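Local structure of 3-dehydroquinate dehydratase (Clostridium difficile, 4H3D) at residues R217-A231 / Q240-H254. The protein catalyses the cis-dehydration of 3-dehydroquinate to 3-dehydroshikimate through a covalent imine intermediate, the third step of the chorismate pathway. Numbering follows the deposited sequence.
Sequences RLCGEIFGSALTFGA and QISFKELNSVLNLLH. With SHL (5-hydroxy-6-methyl-4-oxo-4H-pyran-2-carboxylic acid), chain I.
The carboxylate end of the active site is shared by R217 and Q240, which hold the ligand SHL from the two segments; both also bind 3-dehydroquinate. The extended R217 chain presents its guanidinium edge to the carboxylate, R217 NH1 to SHL OAD and R217 NH2 to SHL OAA at 2.7 Å each, both nearly straight. In one of its two deposited conformers, Q240 lays OE1 over one face of that guanidinium and sends NE2 to the same SHL OAA (3.2 Å). F229 turns a ring face to the SHL methyl CAL. Behind the pocket lies the closing unit of the TIM barrel: strand 227-229, beside strand 21-26, backed by helix 243-256. A single bridge pairs A231 with S242, just before the helix: A231 N donates to I241 O (2.8 Å) and F243 N to A231 O. L246 splits its two methyls, CD1 against L218 CD2 (3.6 Å) and CD2 by T228 OG1, which bonds R217 O on a lone pair. T228 CG2 meets L250 CD1 tip to tip. Near the helix's far end H254 ND1 is forked between both E221 oxygens, OE1 at 2.9 Å and OE2 at 3.0 Å, on their syn sides; a water links E221 OE2 to L250 O.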
ATOM      1  N   ARG B 217      -5.890   0.008  -3.692  1.00 23.50           N
ATOM      2  CA  ARG B 217      -6.571   1.304  -3.580  1.00 23.12           C
ATOM      3  C   ARG B 217      -5.585   2.395  -3.229  1.00 23.27           C
ATOM      4  O   ARG B 217      -5.914   3.591  -3.321  1.00 22.64           O
ATOM      5  CB  ARG B 217      -7.617   1.288  -2.469  1.00 23.12           C
ATOM      6  CG  ARG B 217      -8.673   0.261  -2.642  1.00 28.18           C
ATOM      7  CD  ARG B 217      -9.719   0.360  -1.548  1.00 29.14           C
ATOM      8  NE  ARG B 217     -10.721  -0.693  -1.697  1.00 30.28           N
ATOM      9  CZ  ARG B 217     -11.893  -0.556  -2.315  1.00 32.76           C
ATOM     10  NH1 ARG B 217     -12.256   0.611  -2.847  1.00 33.78           N
ATOM     11  NH2 ARG B 217     -12.716  -1.589  -2.385  1.00 35.57           N
ATOM     12  N   LEU B 218      -4.383   1.990  -2.818  1.00 22.99           N
ATOM     13  CA  LEU B 218      -3.389   2.942  -2.329  1.00 24.61           C
ATOM     14  C   LEU B 218      -2.278   3.246  -3.300  1.00 25.26           C
ATOM     15  O   LEU B 218      -1.736   4.343  -3.270  1.00 26.31           O
ATOM     16  CB  LEU B 218      -2.726   2.386  -1.050  1.00 25.28           C
ATOM     17  CG  LEU B 218      -3.627   1.960   0.114  1.00 25.60           C
ATOM     18  CD1 LEU B 218      -2.790   1.450   1.269  1.00 31.52           C
ATOM     19  CD2 LEU B 218      -4.494   3.124   0.578  1.00 24.98           C
ATOM     20  N   CYS B 219      -1.949   2.289  -4.160  1.00 25.34           N
ATOM     21  CA  CYS B 219      -0.737   2.373  -4.976  1.00 28.82           C
ATOM     22  C   CYS B 219      -0.929   2.730  -6.446  1.00 28.02           C
ATOM     23  O   CYS B 219      -0.097   2.374  -7.285  1.00 29.30           O
ATOM     24  CB  CYS B 219       0.004   1.037  -4.878  1.00 29.95           C
ATOM     25  SG  CYS B 219      -0.915  -0.309  -5.636  1.00 39.96           S
ATOM     26  N   GLY B 220      -2.000   3.444  -6.758  1.00 24.78           N
ATOM     27  CA  GLY B 220      -2.274   3.846  -8.125  1.00 23.56           C
ATOM     28  C   GLY B 220      -1.190   4.661  -8.801  1.00 25.43           C
ATOM     29  O   GLY B 220      -0.915   4.476  -9.993  1.00 24.91           O
ATOM     30  N   GLU B 221      -0.547   5.554  -8.057  1.00 25.49           N
ATOM     31  CA  GLU B 221       0.463   6.400  -8.662  1.00 26.83           C
ATOM     32  C   GLU B 221       1.625   5.584  -9.190  1.00 27.34           C
ATOM     33  O   GLU B 221       2.206   5.918 -10.214  1.00 29.46           O
ATOM     34  CB  GLU B 221       0.943   7.489  -7.690  1.00 26.49           C
ATOM     35  CG  GLU B 221       1.770   8.556  -8.351  1.00 32.82           C
ATOM     36  CD  GLU B 221       2.011   9.758  -7.460  1.00 38.69           C
ATOM     37  OE1 GLU B 221       2.988  10.498  -7.713  1.00 46.01           O
ATOM     38  OE2 GLU B 221       1.232   9.961  -6.507  1.00 40.46           O
ATOM     39  N   ILE B 222       1.957   4.507  -8.508  1.00 27.09           N
ATOM     40  CA  ILE B 222       3.051   3.662  -8.957  1.00 28.77           C
ATOM     41  C   ILE B 222       2.624   2.628 -10.007  1.00 26.57           C
ATOM     42  O   ILE B 222       3.277   2.485 -11.035  1.00 25.32           O
ATOM     43  CB  ILE B 222       3.736   2.960  -7.763  1.00 28.66           C
ATOM     44  CG1 ILE B 222       4.552   3.990  -6.957  1.00 32.83           C
ATOM     45  CG2 ILE B 222       4.665   1.839  -8.248  1.00 31.62           C
ATOM     46  CD1 ILE B 222       5.748   4.598  -7.723  1.00 35.90           C
ATOM     47  N   PHE B 223       1.521   1.930  -9.769  1.00 25.62           N
ATOM     48  CA  PHE B 223       1.121   0.855 -10.674  1.00 27.02           C
ATOM     49  C   PHE B 223       0.228   1.254 -11.841  1.00 27.13           C
ATOM     50  O   PHE B 223       0.211   0.573 -12.856  1.00 29.11           O
ATOM     51  CB  PHE B 223       0.584  -0.326  -9.876  1.00 28.82           C
ATOM     52  CG  PHE B 223       1.628  -0.944  -9.009  1.00 27.09           C
ATOM     53  CD1 PHE B 223       2.544  -1.832  -9.544  1.00 31.67           C
ATOM     54  CD2 PHE B 223       1.766  -0.567  -7.692  1.00 34.04           C
ATOM     55  CE1 PHE B 223       3.540  -2.373  -8.755  1.00 35.57           C
ATOM     56  CE2 PHE B 223       2.768  -1.115  -6.895  1.00 35.44           C
ATOM     57  CZ  PHE B 223       3.646  -2.008  -7.429  1.00 32.84           C
ATOM     58  N   GLY B 224      -0.493   2.352 -11.705  1.00 25.92           N
ATOM     59  CA  GLY B 224      -1.240   2.889 -12.835  1.00 27.17           C
ATOM     60  C   GLY B 224      -2.717   3.177 -12.707  1.00 26.20           C
ATOM     61  O   GLY B 224      -3.291   3.733 -13.642  1.00 32.51           O
ATOM     62  N   SER B 225      -3.367   2.812 -11.601  1.00 21.92           N
ATOM     63  CA  SER B 225      -4.794   3.105 -11.492  1.00 21.31           C
ATOM     64  C   SER B 225      -4.963   4.623 -11.261  1.00 21.05           C
ATOM     65  O   SER B 225      -4.328   5.209 -10.364  1.00 20.49           O
ATOM     66  CB  SER B 225      -5.485   2.286 -10.404  1.00 20.48           C
ATOM     67  OG  SER B 225      -6.883   2.568 -10.417  1.00 22.83           O
ATOM     68  N   ALA B 226      -5.802   5.237 -12.082  1.00 20.21           N
ATOM     69  CA  ALA B 226      -5.984   6.700 -12.099  1.00 22.00           C
ATOM     70  C   ALA B 226      -7.003   7.243 -11.122  1.00 20.23           C
ATOM     71  O   ALA B 226      -6.987   8.439 -10.814  1.00 21.35           O
ATOM     72  CB  ALA B 226      -6.345   7.169 -13.528  1.00 21.87           C
ATOM     73  N   LEU B 227      -7.876   6.368 -10.627  0.60 20.91           N
ATOM     74  CA  LEU B 227      -8.962   6.755  -9.726  0.60 19.95           C
ATOM     75  C   LEU B 227      -9.113   5.691  -8.624  0.60 21.17           C
ATOM     76  O   LEU B 227      -9.071   4.486  -8.911  0.60 22.57           O
ATOM     77  CB  LEU B 227     -10.258   6.863 -10.537  0.60 22.72           C
ATOM     78  CG  LEU B 227     -11.470   7.515  -9.894  0.60 20.41           C
ATOM     79  CD1 LEU B 227     -11.145   8.947  -9.564  0.60 19.99           C
ATOM     80  CD2 LEU B 227     -12.668   7.455 -10.790  0.60 20.11           C
ATOM     81  N   THR B 228      -9.283   6.128  -7.376  1.00 19.90           N
ATOM     82  CA  THR B 228      -9.430   5.220  -6.267  1.00 21.08           C
ATOM     83  C   THR B 228     -10.688   5.640  -5.495  1.00 23.49           C
ATOM     84  O   THR B 228     -11.017   6.823  -5.426  1.00 23.48           O
ATOM     85  CB  THR B 228      -8.176   5.170  -5.387  1.00 22.20           C
ATOM     86  OG1 THR B 228      -8.370   4.216  -4.337  1.00 22.19           O
ATOM     87  CG2 THR B 228      -7.852   6.540  -4.810  1.00 20.13           C
ATOM     88  N   PHE B 229     -11.399   4.660  -4.957  1.00 22.86           N
ATOM     89  CA  PHE B 229     -12.666   4.908  -4.285  1.00 24.10           C
ATOM     90  C   PHE B 229     -12.573   4.787  -2.765  1.00 25.77           C
ATOM     91  O   PHE B 229     -12.105   3.783  -2.230  1.00 25.06           O
ATOM     92  CB  PHE B 229     -13.729   3.944  -4.831  1.00 24.96           C
ATOM     93  CG  PHE B 229     -14.100   4.205  -6.274  1.00 24.35           C
ATOM     94  CD1 PHE B 229     -13.241   3.859  -7.302  1.00 28.49           C
ATOM     95  CD2 PHE B 229     -15.307   4.791  -6.597  1.00 27.27           C
ATOM     96  CE1 PHE B 229     -13.590   4.109  -8.641  1.00 27.37           C
ATOM     97  CE2 PHE B 229     -15.657   5.035  -7.929  1.00 29.94           C
ATOM     98  CZ  PHE B 229     -14.790   4.692  -8.941  1.00 29.88           C
ATOM     99  N   GLY B 230     -13.027   5.821  -2.077  1.00 26.79           N
ATOM    100  CA  GLY B 230     -13.032   5.843  -0.614  1.00 30.30           C
ATOM    101  C   GLY B 230     -14.471   5.780  -0.121  1.00 33.73           C
ATOM    102  O   GLY B 230     -15.401   6.074  -0.864  1.00 34.71           O
ATOM    103  N   ALA B 231     -14.659   5.370   1.122  1.00 35.23           N
ATOM    104  CA  ALA B 231     -15.991   5.298   1.699  1.00 39.19           C
ATOM    105  C   ALA B 231     -16.291   6.628   2.392  1.00 42.13           C
ATOM    106  O   ALA B 231     -15.378   7.282   2.919  1.00 40.41           O
ATOM    107  CB  ALA B 231     -16.069   4.141   2.692  1.00 39.74           C
ATOM    108  N   GLN B 240     -12.792  -1.520   2.805  0.60 48.88           N
ATOM    109  CA  GLN B 240     -13.010  -0.119   2.426  0.60 44.90           C
ATOM    110  C   GLN B 240     -12.121   0.788   3.280  0.60 42.82           C
ATOM    111  O   GLN B 240     -11.732   0.425   4.385  0.60 42.84           O
ATOM    112  CB  GLN B 240     -14.470   0.273   2.652  0.60 46.09           C
ATOM    113  CG  GLN B 240     -15.503  -0.540   1.856  0.60 49.13           C
ATOM    114  CD  GLN B 240     -15.562  -0.188   0.369  0.60 46.44           C
ATOM    115  OE1 GLN B 240     -15.023   0.833  -0.076  0.60 45.15           O
ATOM    116  NE2 GLN B 240     -16.241  -1.031  -0.400  0.60 44.46           N
ATOM    117  N   ILE B 241     -11.812   1.965   2.759  1.00 38.92           N
ATOM    118  CA  ILE B 241     -10.988   2.936   3.470  1.00 38.11           C
ATOM    119  C   ILE B 241     -11.745   4.265   3.413  1.00 35.96           C
ATOM    120  O   ILE B 241     -12.209   4.656   2.346  1.00 31.30           O
ATOM    121  CB  ILE B 241      -9.558   3.021   2.840  1.00 37.68           C
ATOM    122  CG1 ILE B 241      -8.712   4.109   3.501  1.00 41.04           C
ATOM    123  CG2 ILE B 241      -9.629   3.292   1.361  1.00 38.32           C
ATOM    124  CD1 ILE B 241      -7.271   4.105   3.019  1.00 46.57           C
ATOM    125  N   SER B 242     -11.915   4.935   4.556  1.00 35.35           N
ATOM    126  CA  SER B 242     -12.638   6.220   4.563  1.00 35.86           C
ATOM    127  C   SER B 242     -11.818   7.185   3.716  1.00 32.97           C
ATOM    128  O   SER B 242     -10.571   7.124   3.716  1.00 32.29           O
ATOM    129  CB  SER B 242     -12.814   6.753   5.975  1.00 39.65           C
ATOM    130  OG  SER B 242     -11.593   7.252   6.475  1.00 44.04           O
ATOM    131  N   PHE B 243     -12.498   8.078   3.014  1.00 31.50           N
ATOM    132  CA  PHE B 243     -11.830   8.944   2.044  1.00 29.56           C
ATOM    133  C   PHE B 243     -10.785   9.889   2.635  1.00 30.15           C
ATOM    134  O   PHE B 243      -9.805  10.219   1.960  1.00 28.05           O
ATOM    135  CB  PHE B 243     -12.855   9.692   1.162  1.00 29.57           C
ATOM    136  CG  PHE B 243     -13.527  10.855   1.834  1.00 30.96           C
ATOM    137  CD1 PHE B 243     -12.970  12.122   1.760  1.00 36.41           C
ATOM    138  CD2 PHE B 243     -14.731  10.695   2.501  1.00 30.10           C
ATOM    139  CE1 PHE B 243     -13.589  13.202   2.367  1.00 37.00           C
ATOM    140  CE2 PHE B 243     -15.350  11.770   3.106  1.00 34.85           C
ATOM    141  CZ  PHE B 243     -14.781  13.021   3.040  1.00 37.21           C
ATOM    142  N   LYS B 244     -10.974  10.301   3.887  1.00 32.01           N
ATOM    143  CA  LYS B 244     -10.007  11.187   4.559  1.00 35.12           C
ATOM    144  C   LYS B 244      -8.684  10.451   4.743  1.00 34.98           C
ATOM    145  O   LYS B 244      -7.604  10.979   4.447  1.00 33.72           O
ATOM    146  CB  LYS B 244     -10.525  11.641   5.926  1.00 37.60           C
ATOM    147  CG  LYS B 244     -11.778  12.495   5.875  1.00 45.50           C
ATOM    148  CD  LYS B 244     -12.285  12.842   7.277  1.00 49.62           C
ATOM    149  CE  LYS B 244     -13.638  13.521   7.218  1.00 53.67           C
ATOM    150  NZ  LYS B 244     -14.116  13.966   8.570  1.00 57.92           N
ATOM    151  N   GLU B 245      -8.778   9.224   5.228  1.00 34.13           N
ATOM    152  CA  GLU B 245      -7.596   8.417   5.464  1.00 35.49           C
ATOM    153  C   GLU B 245      -6.944   8.019   4.139  1.00 31.87           C
ATOM    154  O   GLU B 245      -5.718   7.931   4.039  1.00 31.34           O
ATOM    155  CB  GLU B 245      -7.953   7.213   6.334  1.00 37.19           C
ATOM    156  CG  GLU B 245      -8.433   7.648   7.731  1.00 45.94           C
ATOM    157  CD  GLU B 245      -8.740   6.494   8.668  1.00 55.92           C
ATOM    158  OE1 GLU B 245      -8.909   5.355   8.189  1.00 62.49           O
ATOM    159  OE2 GLU B 245      -8.824   6.738   9.895  1.00 63.21           O
ATOM    160  N   LEU B 246      -7.758   7.822   3.107  1.00 30.74           N
ATOM    161  CA  LEU B 246      -7.241   7.480   1.794  1.00 28.94           C
ATOM    162  C   LEU B 246      -6.472   8.685   1.240  1.00 29.69           C
ATOM    163  O   LEU B 246      -5.387   8.535   0.650  1.00 30.80           O
ATOM    164  CB  LEU B 246      -8.393   7.070   0.867  1.00 28.11           C
ATOM    165  CG  LEU B 246      -8.057   6.573  -0.535  1.00 30.15           C
ATOM    166  CD1 LEU B 246      -7.079   5.437  -0.445  1.00 27.38           C
ATOM    167  CD2 LEU B 246      -9.360   6.139  -1.306  1.00 29.54           C
ATOM    168  N   ASN B 247      -7.014   9.880   1.447  1.00 30.49           N
ATOM    169  CA  ASN B 247      -6.345  11.098   0.997  1.00 32.41           C
ATOM    170  C   ASN B 247      -4.961  11.222   1.646  1.00 33.52           C
ATOM    171  O   ASN B 247      -3.981  11.527   0.976  1.00 34.54           O
ATOM    172  CB  ASN B 247      -7.177  12.353   1.310  1.00 33.87           C
ATOM    173  CG  ASN B 247      -6.600  13.607   0.656  1.00 40.82           C
ATOM    174  OD1 ASN B 247      -6.507  13.692  -0.566  1.00 47.16           O
ATOM    175  ND2 ASN B 247      -6.228  14.584   1.468  1.00 49.50           N
ATOM    176  N   SER B 248      -4.890  10.957   2.946  1.00 34.90           N
ATOM    177  CA  SER B 248      -3.632  11.048   3.670  1.00 38.29           C
ATOM    178  C   SER B 248      -2.586  10.090   3.114  1.00 35.01           C
ATOM    179  O   SER B 248      -1.443  10.470   2.918  1.00 32.89           O
ATOM    180  CB  SER B 248      -3.849  10.764   5.153  1.00 40.61           C
ATOM    181  OG  SER B 248      -4.782  11.672   5.693  1.00 47.82           O
ATOM    182  N   VAL B 249      -2.983   8.847   2.864  1.00 32.73           N
ATOM    183  CA  VAL B 249      -2.050   7.849   2.326  1.00 31.82           C
ATOM    184  C   VAL B 249      -1.562   8.223   0.916  1.00 29.82           C
ATOM    185  O   VAL B 249      -0.369   8.107   0.618  1.00 31.32           O
ATOM    186  CB  VAL B 249      -2.655   6.442   2.315  1.00 29.75           C
ATOM    187  CG1 VAL B 249      -1.644   5.433   1.738  1.00 31.79           C
ATOM    188  CG2 VAL B 249      -3.054   6.023   3.730  1.00 33.79           C
ATOM    189  N   LEU B 250      -2.474   8.681   0.059  1.00 27.80           N
ATOM    190  CA  LEU B 250      -2.105   9.078  -1.287  1.00 27.25           C
ATOM    191  C   LEU B 250      -1.088  10.224  -1.278  1.00 28.33           C
ATOM    192  O   LEU B 250      -0.168  10.252  -2.101  1.00 28.31           O
ATOM    193  CB  LEU B 250      -3.333   9.470  -2.098  1.00 26.61           C
ATOM    194  CG  LEU B 250      -4.368   8.379  -2.348  1.00 27.99           C
ATOM    195  CD1 LEU B 250      -5.527   8.937  -3.196  1.00 30.20           C
ATOM    196  CD2 LEU B 250      -3.755   7.226  -3.030  1.00 24.51           C
ATOM    197  N   ASN B 251      -1.258  11.172  -0.362  1.00 30.66           N
ATOM    198  CA  ASN B 251      -0.322  12.296  -0.262  1.00 32.96           C
ATOM    199  C   ASN B 251       1.033  11.822   0.233  1.00 34.39           C
ATOM    200  O   ASN B 251       2.071  12.306  -0.215  1.00 35.26           O
ATOM    201  CB  ASN B 251      -0.864  13.388   0.654  1.00 36.03           C
ATOM    202  CG  ASN B 251      -2.003  14.169   0.026  1.00 38.85           C
ATOM    203  OD1 ASN B 251      -2.264  14.064  -1.188  1.00 36.77           O
ATOM    204  ND2 ASN B 251      -2.679  14.979   0.839  1.00 44.43           N
ATOM    205  N   LEU B 252       1.015  10.874   1.157  1.00 34.77           N
ATOM    206  CA  LEU B 252       2.248  10.306   1.685  1.00 38.48           C
ATOM    207  C   LEU B 252       3.044   9.584   0.574  1.00 36.77           C
ATOM    208  O   LEU B 252       4.272   9.691   0.512  1.00 36.46           O
ATOM    209  CB  LEU B 252       1.930   9.342   2.835  1.00 40.28           C
ATOM    210  CG  LEU B 252       3.111   8.657   3.524  1.00 45.84           C
ATOM    211  CD1 LEU B 252       3.999   9.688   4.221  1.00 51.28           C
ATOM    212  CD2 LEU B 252       2.607   7.622   4.520  1.00 47.82           C
ATOM    213  N   LEU B 253       2.344   8.852  -0.289  1.00 32.99           N
ATOM    214  CA  LEU B 253       2.997   8.136  -1.401  1.00 33.45           C
ATOM    215  C   LEU B 253       3.420   9.086  -2.536  1.00 35.71           C
ATOM    216  O   LEU B 253       4.444   8.856  -3.191  1.00 39.74           O
ATOM    217  CB  LEU B 253       2.106   6.995  -1.934  1.00 29.99           C
ATOM    218  CG  LEU B 253       1.853   5.837  -0.945  1.00 29.94           C
ATOM    219  CD1 LEU B 253       0.718   4.885  -1.411  1.00 26.27           C
ATOM    220  CD2 LEU B 253       3.110   5.054  -0.685  1.00 28.09           C
ATOM    221  N   HIS B 254       2.659  10.162  -2.752  1.00 35.68           N
ATOM    222  CA  HIS B 254       2.994  11.143  -3.790  1.00 37.55           C
ATOM    223  C   HIS B 254       4.332  11.797  -3.459  1.00 42.22           C
ATOM    224  O   HIS B 254       5.171  11.978  -4.337  1.00 40.99           O
ATOM    225  CB  HIS B 254       1.895  12.216  -3.894  1.00 37.95           C
ATOM    226  CG  HIS B 254       2.104  13.209  -5.006  1.00 40.62           C
ATOM    227  ND1 HIS B 254       2.038  12.860  -6.338  1.00 39.96           N
ATOM    228  CD2 HIS B 254       2.338  14.545  -4.981  1.00 47.52           C
ATOM    229  CE1 HIS B 254       2.251  13.928  -7.086  1.00 42.81           C
ATOM    230  NE2 HIS B 254       2.430  14.965  -6.288  1.00 46.94           N
TER
HETATM  231  OAD SHL I 302     -14.696   0.749  -3.983  1.00 37.96           O
HETATM  232  CAH SHL I 302     -15.206  -0.363  -4.273  1.00 43.51           C
HETATM  233  OAA SHL I 302     -15.238  -1.299  -3.434  1.00 41.03           O
HETATM  234  CAK SHL I 302     -15.763  -0.543  -5.598  1.00 39.73           C
HETATM  235  OAG SHL I 302     -15.694   0.556  -6.518  1.00 36.68           O
HETATM  236  CAF SHL I 302     -16.398   0.471  -7.736  1.00 38.55           C
HETATM  237  CAL SHL I 302     -16.440   1.563  -8.539  1.00 38.12           C
HETATM  238  CAJ SHL I 302     -17.079  -0.669  -7.982  1.00 40.48           C
HETATM  239  OAC SHL I 302     -17.779  -0.780  -9.108  1.00 37.58           O
HETATM  240  CAI SHL I 302     -17.060  -1.716  -7.104  1.00 39.11           C
HETATM  241  CAE SHL I 302     -16.410  -1.661  -5.935  1.00 38.84           C
HETATM  242  OAB SHL I 302     -17.706  -2.835  -7.397  1.00 38.37           O
HETATM  243  O   HOH W   1      -0.174   8.683  -4.607  1.00 28.88           O
HETATM  244  O   HOH W   2     -12.658   2.302   0.081  1.00 35.86           O
HETATM  245  O   HOH W   3     -16.723   3.227  -1.571  1.00 36.22           O